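Local structure of nicotinate-nucleotide pyrophosphorylase (Ehrlichia chaffeensis, 3L0G) at residues I231-M236 against S252-S257; E208-E213 against N227-L232; D215-V220 against I238-K243; G258-R263 against I276-I281. The protein probably converts quinolinate and phosphoribosyl pyrophosphate into nicotinate mononucleotide, pyrophosphate and carbon dioxide, a step of NAD biosynthesis. All coordinates share one frame; numbering follows the deposited sequence.

Contact 1: I231-M236 against S252-S257; sequences ILLDNM and SVLEVS. With EDO (1,2-ethanediol), chain I.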
loop_
_atom_site.group_PDB
_atom_site.type_symbol
_atom_site.label_atom_id
_atom_site.label_comp_id
_atom_site.label_asym_id
_atom_site.label_seq_id
_atom_site.Cartn_x
_atom_site.Cartn_y
_atom_site.Cartn_z
ATOM N N ILE C 231 13.041 11.588 -30.478
ATOM C CA ILE C 231 13.938 12.655 -30.047
ATOM C C ILE C 231 13.116 13.703 -29.296
ATOM O O ILE C 231 12.103 14.189 -29.778
ATOM C CB ILE C 231 14.658 13.296 -31.242
ATOM C CG1 ILE C 231 15.653 12.319 -31.855
ATOM C CG2 ILE C 231 15.398 14.556 -30.801
ATOM C CD1 ILE C 231 16.285 12.839 -33.173
ATOM N N LEU C 232 13.562 14.023 -28.099
ATOM C CA LEU C 232 12.944 15.024 -27.263
ATOM C C LEU C 232 13.762 16.310 -27.365
ATOM O O LEU C 232 14.993 16.284 -27.255
ATOM C CB LEU C 232 12.914 14.503 -25.827
ATOM C CG LEU C 232 12.070 15.224 -24.796
ATOM C CD1 LEU C 232 11.498 14.214 -23.787
ATOM C CD2 LEU C 232 12.921 16.304 -24.083
ATOM N N LEU C 233 13.084 17.423 -27.609
ATOM C CA LEU C 233 13.740 18.730 -27.693
ATOM C C LEU C 233 13.533 19.459 -26.343
ATOM O O LEU C 233 12.405 19.826 -25.988
ATOM C CB LEU C 233 13.185 19.519 -28.878
ATOM C CG LEU C 233 13.193 18.818 -30.259
ATOM C CD1 LEU C 233 12.453 19.647 -31.338
ATOM C CD2 LEU C 233 14.623 18.524 -30.742
ATOM N N ASP C 234 14.611 19.601 -25.570
ATOM C CA ASP C 234 14.518 20.102 -24.181
ATOM C C ASP C 234 14.922 21.583 -24.154
ATOM O O ASP C 234 16.050 21.922 -24.458
ATOM C CB ASP C 234 15.409 19.264 -23.254
ATOM C CG ASP C 234 15.161 19.531 -21.755
ATOM O OD1 ASP C 234 13.977 19.633 -21.328
ATOM O OD2 ASP C 234 16.166 19.603 -20.991
ATOM N N ASN C 235 13.978 22.455 -23.836
ATOM C CA ASN C 235 14.229 23.908 -23.759
ATOM C C ASN C 235 14.903 24.523 -24.946
ATOM O O ASN C 235 15.853 25.272 -24.810
ATOM C CB ASN C 235 15.050 24.233 -22.528
ATOM C CG ASN C 235 14.364 23.831 -21.291
ATOM O OD1 ASN C 235 13.215 24.219 -21.049
ATOM N ND2 ASN C 235 15.038 23.018 -20.488
ATOM N N MET C 236 14.435 24.188 -26.125
ATOM C CA MET C 236 14.913 24.870 -27.307
ATOM C C MET C 236 13.936 25.994 -27.710
ATOM O O MET C 236 12.769 26.026 -27.295
ATOM C CB MET C 236 15.196 23.845 -28.419
ATOM C CG MET C 236 16.352 22.861 -28.008
ATOM S SD MET C 236 16.691 21.417 -29.092
ATOM C CE MET C 236 16.067 22.118 -30.587
ATOM N N SER C 252 12.271 10.435 -37.293
ATOM C CA SER C 252 12.085 10.089 -35.898
ATOM C C SER C 252 10.857 10.830 -35.379
ATOM O O SER C 252 10.444 11.833 -35.935
ATOM C CB SER C 252 13.378 10.396 -35.102
ATOM O OG SER C 252 13.160 10.508 -33.717
ATOM N N VAL C 253 10.239 10.283 -34.338
ATOM C CA VAL C 253 9.210 10.994 -33.618
ATOM C C VAL C 253 9.915 12.205 -32.970
ATOM O O VAL C 253 11.077 12.105 -32.588
ATOM C CB VAL C 253 8.521 10.062 -32.576
ATOM C CG1 VAL C 253 7.737 10.863 -31.539
ATOM C CG2 VAL C 253 7.601 9.006 -33.314
ATOM N N LEU C 254 9.242 13.346 -32.912
ATOM C CA LEU C 254 9.784 14.562 -32.262
ATOM C C LEU C 254 8.832 15.065 -31.225
ATOM O O LEU C 254 7.656 15.324 -31.522
ATOM C CB LEU C 254 9.987 15.708 -33.278
ATOM C CG LEU C 254 11.354 15.956 -33.887
ATOM C CD1 LEU C 254 11.310 17.172 -34.839
ATOM C CD2 LEU C 254 12.379 16.152 -32.758
ATOM N N GLU C 255 9.360 15.290 -30.028
ATOM C CA GLU C 255 8.573 15.758 -28.904
ATOM C C GLU C 255 9.255 16.998 -28.364
ATOM O O GLU C 255 10.474 16.992 -28.234
ATOM C CB GLU C 255 8.554 14.682 -27.828
ATOM C CG GLU C 255 7.932 15.094 -26.542
ATOM C CD GLU C 255 7.582 13.894 -25.671
ATOM O OE1 GLU C 255 7.751 14.006 -24.451
ATOM O OE2 GLU C 255 7.152 12.851 -26.214
ATOM N N VAL C 256 8.488 18.033 -28.055
ATOM C CA VAL C 256 9.018 19.218 -27.374
ATOM C C VAL C 256 8.635 19.063 -25.920
ATOM O O VAL C 256 7.469 18.799 -25.618
ATOM C CB VAL C 256 8.431 20.536 -27.941
ATOM C CG1 VAL C 256 8.849 21.760 -27.082
ATOM C CG2 VAL C 256 8.845 20.745 -29.421
ATOM N N SER C 257 9.614 19.217 -25.031
ATOM C CA SER C 257 9.392 19.109 -23.602
ATOM C C SER C 257 9.771 20.407 -22.924
ATOM O O SER C 257 10.784 21.029 -23.259
ATOM C CB SER C 257 10.225 17.992 -22.999
ATOM O OG SER C 257 9.585 17.479 -21.824
HETATM C C1 EDO I . 8.971 12.991 -21.735
HETATM O O1 EDO I . 8.263 13.230 -20.525
HETATM C C2 EDO I . 8.432 11.738 -22.430
HETATM O O2 EDO I . 7.181 11.968 -23.108
#
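Two donors grip Val-253 O from opposite faces of its carbonyl plane: Ile-231 N across the contact, N to O 2.9 Å, and the hydroxyl of Ser-252, the residue just before the strand. A small hydroxyl suits this spot, because it can curl back onto the next carbonyl while OG also lies against Ile-231 CG1 at 3.6 Å. From here the two strands run parallel. Ile-231 O takes Glu-255 N, Glu-255 O takes Leu-233 N at 2.7 Å, and Leu-233 O takes Ser-257 N almost without bend (179°). On the face carrying Ile-231, Leu-233, Leu-254 and Val-256, the CD2 methyl of Leu-254 wedges between its neighbours, 3.9 Å from Ile-231 CG2 and 3.7 Å from Leu-233 CG. These branched chains meet helices 217-225 and 238-248. On the opposite face Leu-232 CD2 presses on Ser-257 CB at a tight 3.4 Å. The extended Glu-255, its CG anti to the backbone N (chi1 172°), reaches Arg-148 in a salt bridge through OE2, while OE1 faces Ser-277 OG and a bound ethanediol. Strand 230-234, helix 238-248 and strand 253-257 thus form a right-handed beta-alpha-beta unit of the alpha/beta-barrel-like domain of this family.

Contact 2: E208-E213 against N227-L232; sequences EYIAIE and NVDMIL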
loop_
_atom_site.group_PDB
_atom_site.type_symbol
_atom_site.label_atom_id
_atom_site.label_comp_id
_atom_site.label_asym_id
_atom_site.label_seq_id
_atom_site.Cartn_x
_atom_site.Cartn_y
_atom_site.Cartn_z
ATOM N N GLU C 208 14.646 -2.535 -28.243
ATOM C CA GLU C 208 13.922 -1.576 -27.378
ATOM C C GLU C 208 13.719 -0.286 -28.148
ATOM O O GLU C 208 14.624 0.173 -28.842
ATOM C CB GLU C 208 14.673 -1.220 -26.088
ATOM C CG GLU C 208 14.276 -2.035 -24.841
ATOM C CD GLU C 208 12.873 -1.803 -24.341
ATOM O OE1 GLU C 208 12.356 -0.667 -24.467
ATOM O OE2 GLU C 208 12.291 -2.774 -23.797
ATOM N N TYR C 209 12.529 0.283 -28.011
ATOM C CA TYR C 209 12.224 1.582 -28.566
ATOM C C TYR C 209 13.115 2.599 -27.856
ATOM O O TYR C 209 13.166 2.614 -26.611
ATOM C CB TYR C 209 10.755 1.893 -28.300
ATOM C CG TYR C 209 10.211 3.134 -28.932
ATOM C CD1 TYR C 209 9.424 3.066 -30.083
ATOM C CD2 TYR C 209 10.401 4.368 -28.338
ATOM C CE1 TYR C 209 8.893 4.204 -30.638
ATOM C CE2 TYR C 209 9.872 5.500 -28.874
ATOM C CZ TYR C 209 9.125 5.422 -30.027
ATOM O OH TYR C 209 8.591 6.562 -30.542
ATOM N N ILE C 210 13.807 3.448 -28.607
ATOM C CA ILE C 210 14.761 4.364 -27.958
ATOM C C ILE C 210 14.358 5.790 -28.142
ATOM O O ILE C 210 14.302 6.245 -29.275
ATOM C CB ILE C 210 16.196 4.196 -28.493
ATOM C CG1 ILE C 210 16.645 2.732 -28.364
ATOM C CG2 ILE C 210 17.131 5.130 -27.750
ATOM C CD1 ILE C 210 18.139 2.501 -28.620
ATOM N N ALA C 211 14.084 6.478 -27.021
ATOM C CA ALA C 211 13.935 7.948 -26.965
ATOM C C ALA C 211 15.150 8.599 -26.326
ATOM O O ALA C 211 15.716 8.054 -25.388
ATOM C CB ALA C 211 12.703 8.341 -26.172
ATOM N N ILE C 212 15.536 9.790 -26.810
ATOM C CA ILE C 212 16.685 10.506 -26.252
ATOM C C ILE C 212 16.432 12.012 -26.173
ATOM O O ILE C 212 15.878 12.603 -27.096
ATOM C CB ILE C 212 17.961 10.200 -27.047
ATOM C CG1 ILE C 212 19.195 10.910 -26.431
ATOM C CG2 ILE C 212 17.772 10.564 -28.519
ATOM C CD1 ILE C 212 20.587 10.396 -26.990
ATOM N N GLU C 213 16.799 12.637 -25.062
ATOM C CA GLU C 213 16.660 14.089 -24.980
ATOM C C GLU C 213 17.893 14.863 -25.452
ATOM O O GLU C 213 19.049 14.564 -25.099
ATOM C CB GLU C 213 16.156 14.577 -23.627
ATOM C CG GLU C 213 16.772 14.010 -22.436
ATOM C CD GLU C 213 16.398 14.781 -21.154
ATOM O OE1 GLU C 213 17.342 15.243 -20.450
ATOM O OE2 GLU C 213 15.167 14.922 -20.884
ATOM N N ASN C 227 19.876 6.479 -35.603
ATOM C CA ASN C 227 18.569 5.919 -35.913
ATOM C C ASN C 227 17.633 5.720 -34.701
ATOM O O ASN C 227 16.973 4.694 -34.605
ATOM C CB ASN C 227 18.737 4.594 -36.685
ATOM C CG ASN C 227 19.488 4.765 -37.987
ATOM O OD1 ASN C 227 19.202 5.666 -38.764
ATOM N ND2 ASN C 227 20.462 3.891 -38.231
ATOM N N VAL C 228 17.576 6.690 -33.780
ATOM C CA VAL C 228 16.674 6.589 -32.631
ATOM C C VAL C 228 15.221 6.666 -33.071
ATOM O O VAL C 228 14.911 7.121 -34.152
ATOM C CB VAL C 228 16.956 7.656 -31.540
ATOM C CG1 VAL C 228 18.300 7.405 -30.923
ATOM C CG2 VAL C 228 16.858 9.047 -32.091
ATOM N N ASP C 229 14.329 6.199 -32.217
ATOM C CA ASP C 229 12.915 6.161 -32.582
ATOM C C ASP C 229 12.264 7.497 -32.252
ATOM O O ASP C 229 11.311 7.904 -32.908
ATOM C CB ASP C 229 12.226 4.994 -31.857
ATOM C CG ASP C 229 12.835 3.651 -32.224
ATOM O OD1 ASP C 229 12.533 3.171 -33.337
ATOM O OD2 ASP C 229 13.608 3.097 -31.423
ATOM N N MET C 230 12.823 8.205 -31.277
ATOM C CA MET C 230 12.176 9.381 -30.713
ATOM C C MET C 230 13.209 10.319 -30.144
ATOM O O MET C 230 14.135 9.902 -29.449
ATOM C CB MET C 230 11.193 8.959 -29.613
ATOM C CG MET C 230 10.567 10.101 -28.778
ATOM S SD MET C 230 9.249 9.433 -27.729
ATOM C CE MET C 230 9.564 10.317 -26.168
ATOM N N ILE C 231 13.041 11.588 -30.478
ATOM C CA ILE C 231 13.938 12.655 -30.047
ATOM C C ILE C 231 13.116 13.703 -29.296
ATOM O O ILE C 231 12.103 14.189 -29.778
ATOM C CB ILE C 231 14.658 13.296 -31.242
ATOM C CG1 ILE C 231 15.653 12.319 -31.855
ATOM C CG2 ILE C 231 15.398 14.556 -30.801
ATOM C CD1 ILE C 231 16.285 12.839 -33.173
ATOM N N LEU C 232 13.562 14.023 -28.099
ATOM C CA LEU C 232 12.944 15.024 -27.263
ATOM C C LEU C 232 13.762 16.310 -27.365
ATOM O O LEU C 232 14.993 16.284 -27.255
ATOM C CB LEU C 232 12.914 14.503 -25.827
ATOM C CG LEU C 232 12.070 15.224 -24.796
ATOM C CD1 LEU C 232 11.498 14.214 -23.787
ATOM C CD2 LEU C 232 12.921 16.304 -24.083
HETATM O O HOH W 1 13.242 -0.170 -31.712
#
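The Tyr-209 ring lies flat over Asp-229: the CB methylene of Asp-229 sits under the middle of one face, 3.6 Å from the ring centroid and 10° off the normal, a CH-pi contact. The carboxylate plane is turned 22° from that of the ring. At the ring's edge comes the Met-230 sulfur, SD 5.5 Å from the centroid, a Met-aromatic contact, and Met-230 CB approaches Tyr-209 OH obliquely. A chi1 of -174° carries the ring away from the backbone N of Tyr-209 and over the neighbouring segment.

Asp-229 suits its place because it serves the backbone as well as the ring. Its OD2 accepts from Ile-210 N at 2.8 Å on the anti side, a nearly straight bond, and its own N donates to Ile-210 O at 2.9 Å. Met-230 N adds a weak second bond to that carbonyl. Beyond this point a regular parallel ladder takes over, Ile-212 N to Met-230 O at 3.0 Å and Leu-232 N to Ile-212 O at 2.9 Å.

Small Ala-211 lets Met-230 fold against it, CB to CE 3.7 Å, the thioether chain bending at chi3. Val-228 is crossed at about a right angle by Ile-210 and, on the face opposite Ala-211, by Ile-212; Ile-212 and Val-228, both beta-branched, fill the layer beneath a helix. Strand 181-183 pairs along the far side of strand 210-214, strand 253-257 flanks strand 230-234, helix 217-225 covers Ile-212 and Val-228, and Tyr-173 packs on Tyr-209, Ala-211 and Met-230.

Contact 3: D215-V220 against I238-K243; sequences DNISQV and ISEIKK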
loop_
_atom_site.group_PDB
_atom_site.type_symbol
_atom_site.label_atom_id
_atom_site.label_comp_id
_atom_site.label_asym_id
_atom_site.label_seq_id
_atom_site.Cartn_x
_atom_site.Cartn_y
_atom_site.Cartn_z
ATOM N N ASP C 215 19.392 18.905 -26.225
ATOM C CA ASP C 215 19.211 20.336 -26.034
ATOM C C ASP C 215 19.909 21.231 -27.035
ATOM O O ASP C 215 19.908 22.430 -26.856
ATOM C CB ASP C 215 19.466 20.777 -24.590
ATOM C CG ASP C 215 20.814 20.428 -24.099
ATOM O OD1 ASP C 215 21.707 20.138 -24.930
ATOM O OD2 ASP C 215 20.976 20.436 -22.850
ATOM N N ASN C 216 20.449 20.664 -28.116
ATOM C CA ASN C 216 20.864 21.486 -29.256
ATOM C C ASN C 216 20.801 20.705 -30.542
ATOM O O ASN C 216 20.504 19.498 -30.540
ATOM C CB ASN C 216 22.256 22.098 -29.024
ATOM C CG ASN C 216 23.342 21.045 -28.895
ATOM O OD1 ASN C 216 23.339 20.056 -29.613
ATOM N ND2 ASN C 216 24.259 21.250 -27.972
ATOM N N ILE C 217 21.067 21.378 -31.656
ATOM C CA ILE C 217 20.882 20.763 -32.959
ATOM C C ILE C 217 21.940 19.673 -33.225
ATOM O O ILE C 217 21.657 18.628 -33.862
ATOM C CB ILE C 217 20.903 21.851 -34.058
ATOM C CG1 ILE C 217 19.552 22.589 -34.067
ATOM C CG2 ILE C 217 21.260 21.268 -35.431
ATOM C CD1 ILE C 217 18.361 21.743 -34.432
ATOM N N SER C 218 23.156 19.924 -32.762
ATOM C CA SER C 218 24.212 18.921 -32.843
ATOM C C SER C 218 23.771 17.593 -32.200
ATOM O O SER C 218 23.965 16.538 -32.771
ATOM C CB SER C 218 25.491 19.442 -32.164
ATOM O OG SER C 218 26.515 18.446 -32.220
ATOM N N GLN C 219 23.141 17.642 -31.035
ATOM C CA GLN C 219 22.666 16.405 -30.391
ATOM C C GLN C 219 21.520 15.751 -31.126
ATOM O O GLN C 219 21.438 14.531 -31.182
ATOM C CB GLN C 219 22.290 16.674 -28.939
ATOM C CG GLN C 219 23.497 16.999 -28.072
ATOM C CD GLN C 219 23.132 17.172 -26.633
ATOM O OE1 GLN C 219 22.076 17.718 -26.322
ATOM N NE2 GLN C 219 23.985 16.686 -25.735
ATOM N N VAL C 220 20.654 16.553 -31.735
ATOM C CA VAL C 220 19.642 16.019 -32.628
ATOM C C VAL C 220 20.281 15.298 -33.842
ATOM O O VAL C 220 19.914 14.167 -34.172
ATOM C CB VAL C 220 18.706 17.111 -33.139
ATOM C CG1 VAL C 220 17.807 16.547 -34.203
ATOM C CG2 VAL C 220 17.872 17.724 -31.972
ATOM N N ILE C 238 11.773 28.368 -30.440
ATOM C CA ILE C 238 10.947 28.030 -31.588
ATOM C C ILE C 238 11.817 27.873 -32.850
ATOM O O ILE C 238 11.600 26.963 -33.652
ATOM C CB ILE C 238 9.794 29.040 -31.778
ATOM C CG1 ILE C 238 8.732 28.451 -32.702
ATOM C CG2 ILE C 238 10.287 30.397 -32.268
ATOM C CD1 ILE C 238 7.957 27.343 -32.015
ATOM N N SER C 239 12.820 28.736 -33.005
ATOM C CA SER C 239 13.717 28.666 -34.168
ATOM C C SER C 239 14.465 27.316 -34.262
ATOM O O SER C 239 14.508 26.682 -35.338
ATOM C CB SER C 239 14.672 29.893 -34.182
ATOM O OG SER C 239 15.991 29.566 -34.589
ATOM N N GLU C 240 15.036 26.868 -33.146
ATOM C CA GLU C 240 15.695 25.554 -33.110
ATOM C C GLU C 240 14.709 24.409 -33.331
ATOM O O GLU C 240 15.063 23.410 -33.948
ATOM C CB GLU C 240 16.394 25.290 -31.785
ATOM C CG GLU C 240 17.783 25.846 -31.680
ATOM C CD GLU C 240 18.323 25.745 -30.268
ATOM O OE1 GLU C 240 17.705 26.302 -29.342
ATOM O OE2 GLU C 240 19.356 25.083 -30.084
ATOM N N ILE C 241 13.494 24.548 -32.808
ATOM C CA ILE C 241 12.501 23.509 -32.979
ATOM C C ILE C 241 12.201 23.381 -34.472
ATOM O O ILE C 241 12.154 22.272 -35.008
ATOM C CB ILE C 241 11.230 23.769 -32.148
ATOM C CG1 ILE C 241 11.540 23.621 -30.659
ATOM C CG2 ILE C 241 10.096 22.771 -32.544
ATOM C CD1 ILE C 241 10.501 24.252 -29.747
ATOM N N LYS C 242 12.026 24.516 -35.144
ATOM C CA LYS C 242 11.739 24.492 -36.578
ATOM C C LYS C 242 12.912 23.890 -37.337
ATOM O O LYS C 242 12.713 23.141 -38.266
ATOM C CB LYS C 242 11.401 25.879 -37.123
ATOM C CG LYS C 242 10.000 26.372 -36.719
ATOM C CD LYS C 242 9.754 27.823 -37.229
ATOM C CE LYS C 242 8.309 28.297 -36.931
ATOM N NZ LYS C 242 8.043 29.681 -37.485
ATOM N N LYS C 243 14.139 24.178 -36.914
ATOM C CA LYS C 243 15.301 23.580 -37.581
ATOM C C LYS C 243 15.339 22.078 -37.377
ATOM O O LYS C 243 15.731 21.344 -38.279
ATOM C CB LYS C 243 16.594 24.221 -37.080
ATOM C CG LYS C 243 17.868 23.669 -37.641
ATOM C CD LYS C 243 18.143 24.273 -38.982
ATOM C CE LYS C 243 19.229 23.509 -39.761
ATOM N NZ LYS C 243 19.576 24.277 -40.985
#
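Van der Waals packing joins these two helix starts, and Ile-217 does most of it. Its CD1 methyl lies 3.7 Å from Glu-240 O and 3.8 Å from Lys-243 CG, so that the end of the isoleucine covers the opening turns of the opposite helix where a carbonyl and an aliphatic stem lie together. Both torsions of Ile-217 are near -60° (chi1 -77°, chi2 -64°), which swings CD1 across toward Lys-243. The two side chains cross at about a right angle. Lys-243 is well chosen for a surface position of this kind: its CB and CG give the isoleucine an apolar flank, while the chain bends at chi2 and carries the ammonium group away.

The two segments open helices 217-225 and 238-248, successive helices on the outside of the alpha/beta barrel-like domain, with strand 230-234 between them in the chain. Ile-217 also reaches Ala-244 and Ile-247 farther along the second helix.

No hydrogen bond joins the segments; the carboxylate oxygen Glu-240 OE2 only comes within 4.0 Å of Asn-216 CA. Asn-216 is instead the N-cap of its own helix: OD1 accepts from Gln-219 N at 2.8 Å, supplying the acceptor that a preceding turn would otherwise give. Gln-219 answers through OE1, which takes the N-H of Asp-215 at 2.9 Å between Asp-215 N and OE1 and ties the residue before the cap to the first turn.

Contact 4: G258-R263 against I276-I281; sequences GCVNIR and ISIGCI. With EDO (1,2-ethanediol), chain I.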
loop_
_atom_site.group_PDB
_atom_site.type_symbol
_atom_site.label_atom_id
_atom_site.label_comp_id
_atom_site.label_asym_id
_atom_site.label_seq_id
_atom_site.Cartn_x
_atom_site.Cartn_y
_atom_site.Cartn_z
ATOM N N GLY C 258 8.922 20.819 -21.987
ATOM C CA GLY C 258 9.137 22.010 -21.172
ATOM C C GLY C 258 7.799 22.574 -20.743
ATOM O O GLY C 258 6.747 22.194 -21.301
ATOM N N CYS C 259 7.820 23.489 -19.776
ATOM C CA CYS C 259 6.587 24.159 -19.309
ATOM C C CYS C 259 6.148 25.271 -20.259
ATOM O O CYS C 259 6.229 26.450 -19.920
ATOM C CB CYS C 259 6.751 24.762 -17.901
ATOM S SG CYS C 259 6.732 23.588 -16.564
ATOM N N VAL C 260 5.655 24.899 -21.432
ATOM C CA VAL C 260 5.110 25.836 -22.399
ATOM C C VAL C 260 3.972 26.639 -21.772
ATOM O O VAL C 260 3.145 26.081 -21.078
ATOM C CB VAL C 260 4.519 25.045 -23.606
ATOM C CG1 VAL C 260 4.405 25.949 -24.868
ATOM C CG2 VAL C 260 5.337 23.837 -23.885
ATOM N N ASN C 261 3.924 27.938 -22.027
ATOM C CA ASN C 261 2.764 28.789 -21.701
ATOM C C ASN C 261 1.562 28.407 -22.591
ATOM O O ASN C 261 1.745 28.041 -23.748
ATOM C CB ASN C 261 3.150 30.264 -21.961
ATOM C CG ASN C 261 2.214 31.270 -21.278
ATOM O OD1 ASN C 261 2.644 32.024 -20.402
ATOM N ND2 ASN C 261 0.950 31.306 -21.689
ATOM N N ILE C 262 0.336 28.527 -22.088
ATOM C CA ILE C 262 -0.850 28.308 -22.936
ATOM C C ILE C 262 -0.860 29.188 -24.202
ATOM O O ILE C 262 -1.383 28.795 -25.250
ATOM C CB ILE C 262 -2.173 28.523 -22.154
ATOM C CG1 ILE C 262 -3.379 28.009 -22.942
ATOM C CG2 ILE C 262 -2.385 30.003 -21.804
ATOM C CD1 ILE C 262 -3.299 26.548 -23.282
ATOM N N ARG C 263 -0.291 30.384 -24.101
ATOM C CA ARG C 263 -0.333 31.346 -25.206
ATOM C C ARG C 263 0.784 31.097 -26.214
ATOM O O ARG C 263 0.842 31.789 -27.222
ATOM C CB ARG C 263 -0.266 32.798 -24.691
ATOM N N ILE C 276 3.883 17.286 -27.447
ATOM C CA ILE C 276 4.421 18.261 -26.500
ATOM C C ILE C 276 4.182 17.754 -25.068
ATOM O O ILE C 276 3.025 17.560 -24.647
ATOM C CB ILE C 276 3.828 19.669 -26.710
ATOM C CG1 ILE C 276 4.161 20.166 -28.130
ATOM C CG2 ILE C 276 4.386 20.670 -25.651
ATOM C CD1 ILE C 276 3.243 21.298 -28.617
ATOM N N SER C 277 5.293 17.553 -24.348
ATOM C CA SER C 277 5.334 17.127 -22.948
ATOM C C SER C 277 5.397 18.353 -22.048
ATOM O O SER C 277 6.264 19.181 -22.253
ATOM C CB SER C 277 6.605 16.315 -22.687
ATOM O OG SER C 277 6.372 14.936 -22.796
ATOM N N ILE C 278 4.535 18.446 -21.035
ATOM C CA ILE C 278 4.436 19.649 -20.225
ATOM C C ILE C 278 4.469 19.295 -18.730
ATOM O O ILE C 278 3.563 18.655 -18.235
ATOM C CB ILE C 278 3.134 20.434 -20.535
ATOM C CG1 ILE C 278 3.014 20.713 -22.026
ATOM C CG2 ILE C 278 3.124 21.749 -19.765
ATOM C CD1 ILE C 278 1.697 21.355 -22.408
ATOM N N GLY C 279 5.530 19.717 -18.037
ATOM C CA GLY C 279 5.712 19.441 -16.606
ATOM C C GLY C 279 4.652 20.132 -15.774
ATOM O O GLY C 279 4.133 19.553 -14.830
ATOM N N CYS C 280 4.278 21.342 -16.163
ATOM C CA CYS C 280 3.392 22.182 -15.371
ATOM C C CYS C 280 1.879 21.805 -15.480
ATOM O O CYS C 280 1.035 22.504 -14.955
ATOM C CB CYS C 280 3.665 23.664 -15.725
ATOM S SG CYS C 280 5.351 24.308 -15.213
ATOM N N ILE C 281 1.529 20.702 -16.166
ATOM C CA ILE C 281 0.144 20.173 -16.070
ATOM C C ILE C 281 -0.054 19.161 -14.925
ATOM O O ILE C 281 -1.193 18.818 -14.600
ATOM C CB ILE C 281 -0.419 19.615 -17.379
ATOM C CG1 ILE C 281 0.442 18.476 -17.952
ATOM C CG2 ILE C 281 -0.559 20.748 -18.394
ATOM C CD1 ILE C 281 -0.157 17.825 -19.223
HETATM C C1 EDO I . 8.971 12.991 -21.735
HETATM O O1 EDO I . 8.263 13.230 -20.525
HETATM C C2 EDO I . 8.432 11.738 -22.430
HETATM O O2 EDO I . 7.181 11.968 -23.108
#
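From Cys-259 the side chain runs straight into Cys-280 of the other segment. CB lies 3.1 Å from Cys-280 SG, and the next atom, SG, is joined to Cys-280 SG at 2.1 Å with a chi3 of 87°, near the value a relaxed disulfide prefers. Each sulfur stands beside its own backbone N, which turns the two CB-SG bonds toward one another. Both cysteines were modelled in two conformers, so the bond may not be held in a single state throughout the crystal.

Backbone contacts bring the segments together just ahead of the disulfide. Gly-258 N donates to Ser-277 O at 3.1 Å, extending the pairing of strands 253-257 and 275-277 by one more bond. Glycine suits this place because phi 152° and psi 167° would jam a CB against the preceding carbonyl oxygen. The chain then makes an inverse gamma turn centred on Cys-259, closed by a weak bond from Val-260 N to Gly-258 O.

Beyond the turn, Val-260 points its CG2 methyl at Ile-276 CG2, 3.7 Å away, the side chains crossing at about a right angle. Both residues also touch Val-265 and Ile-268 of helix 262-269. The contact therefore closes the beta-alpha-beta unit of strand 253-257, helix 262-269 and strand 275-277, with the disulfide joining the chain segments that follow its two strands, at the barrel end that carries the active site in this family.

In the fold
All four contacts belong to the C-terminal family domain and follow its alternating strands and helices. Contacts 1, 2 and 4 reach one parallel sheet in which strands 210-214, 230-234, 253-257 and 275-277 lie next to each other in that order. Contacts 1 and 2 share strand 230-234, their centres about 10 Å apart; contact 3 joins the two helices that flank that strand in the chain, its centre about 9 Å from that of contact 1, and its segments alternate with those of contacts 1 and 2. Contact 4 comes last, its centre about 13 Å from that of contact 1. Successive beta-alpha-beta units thus build the curved wall of the barrel-like domain, strands inside and helices outside.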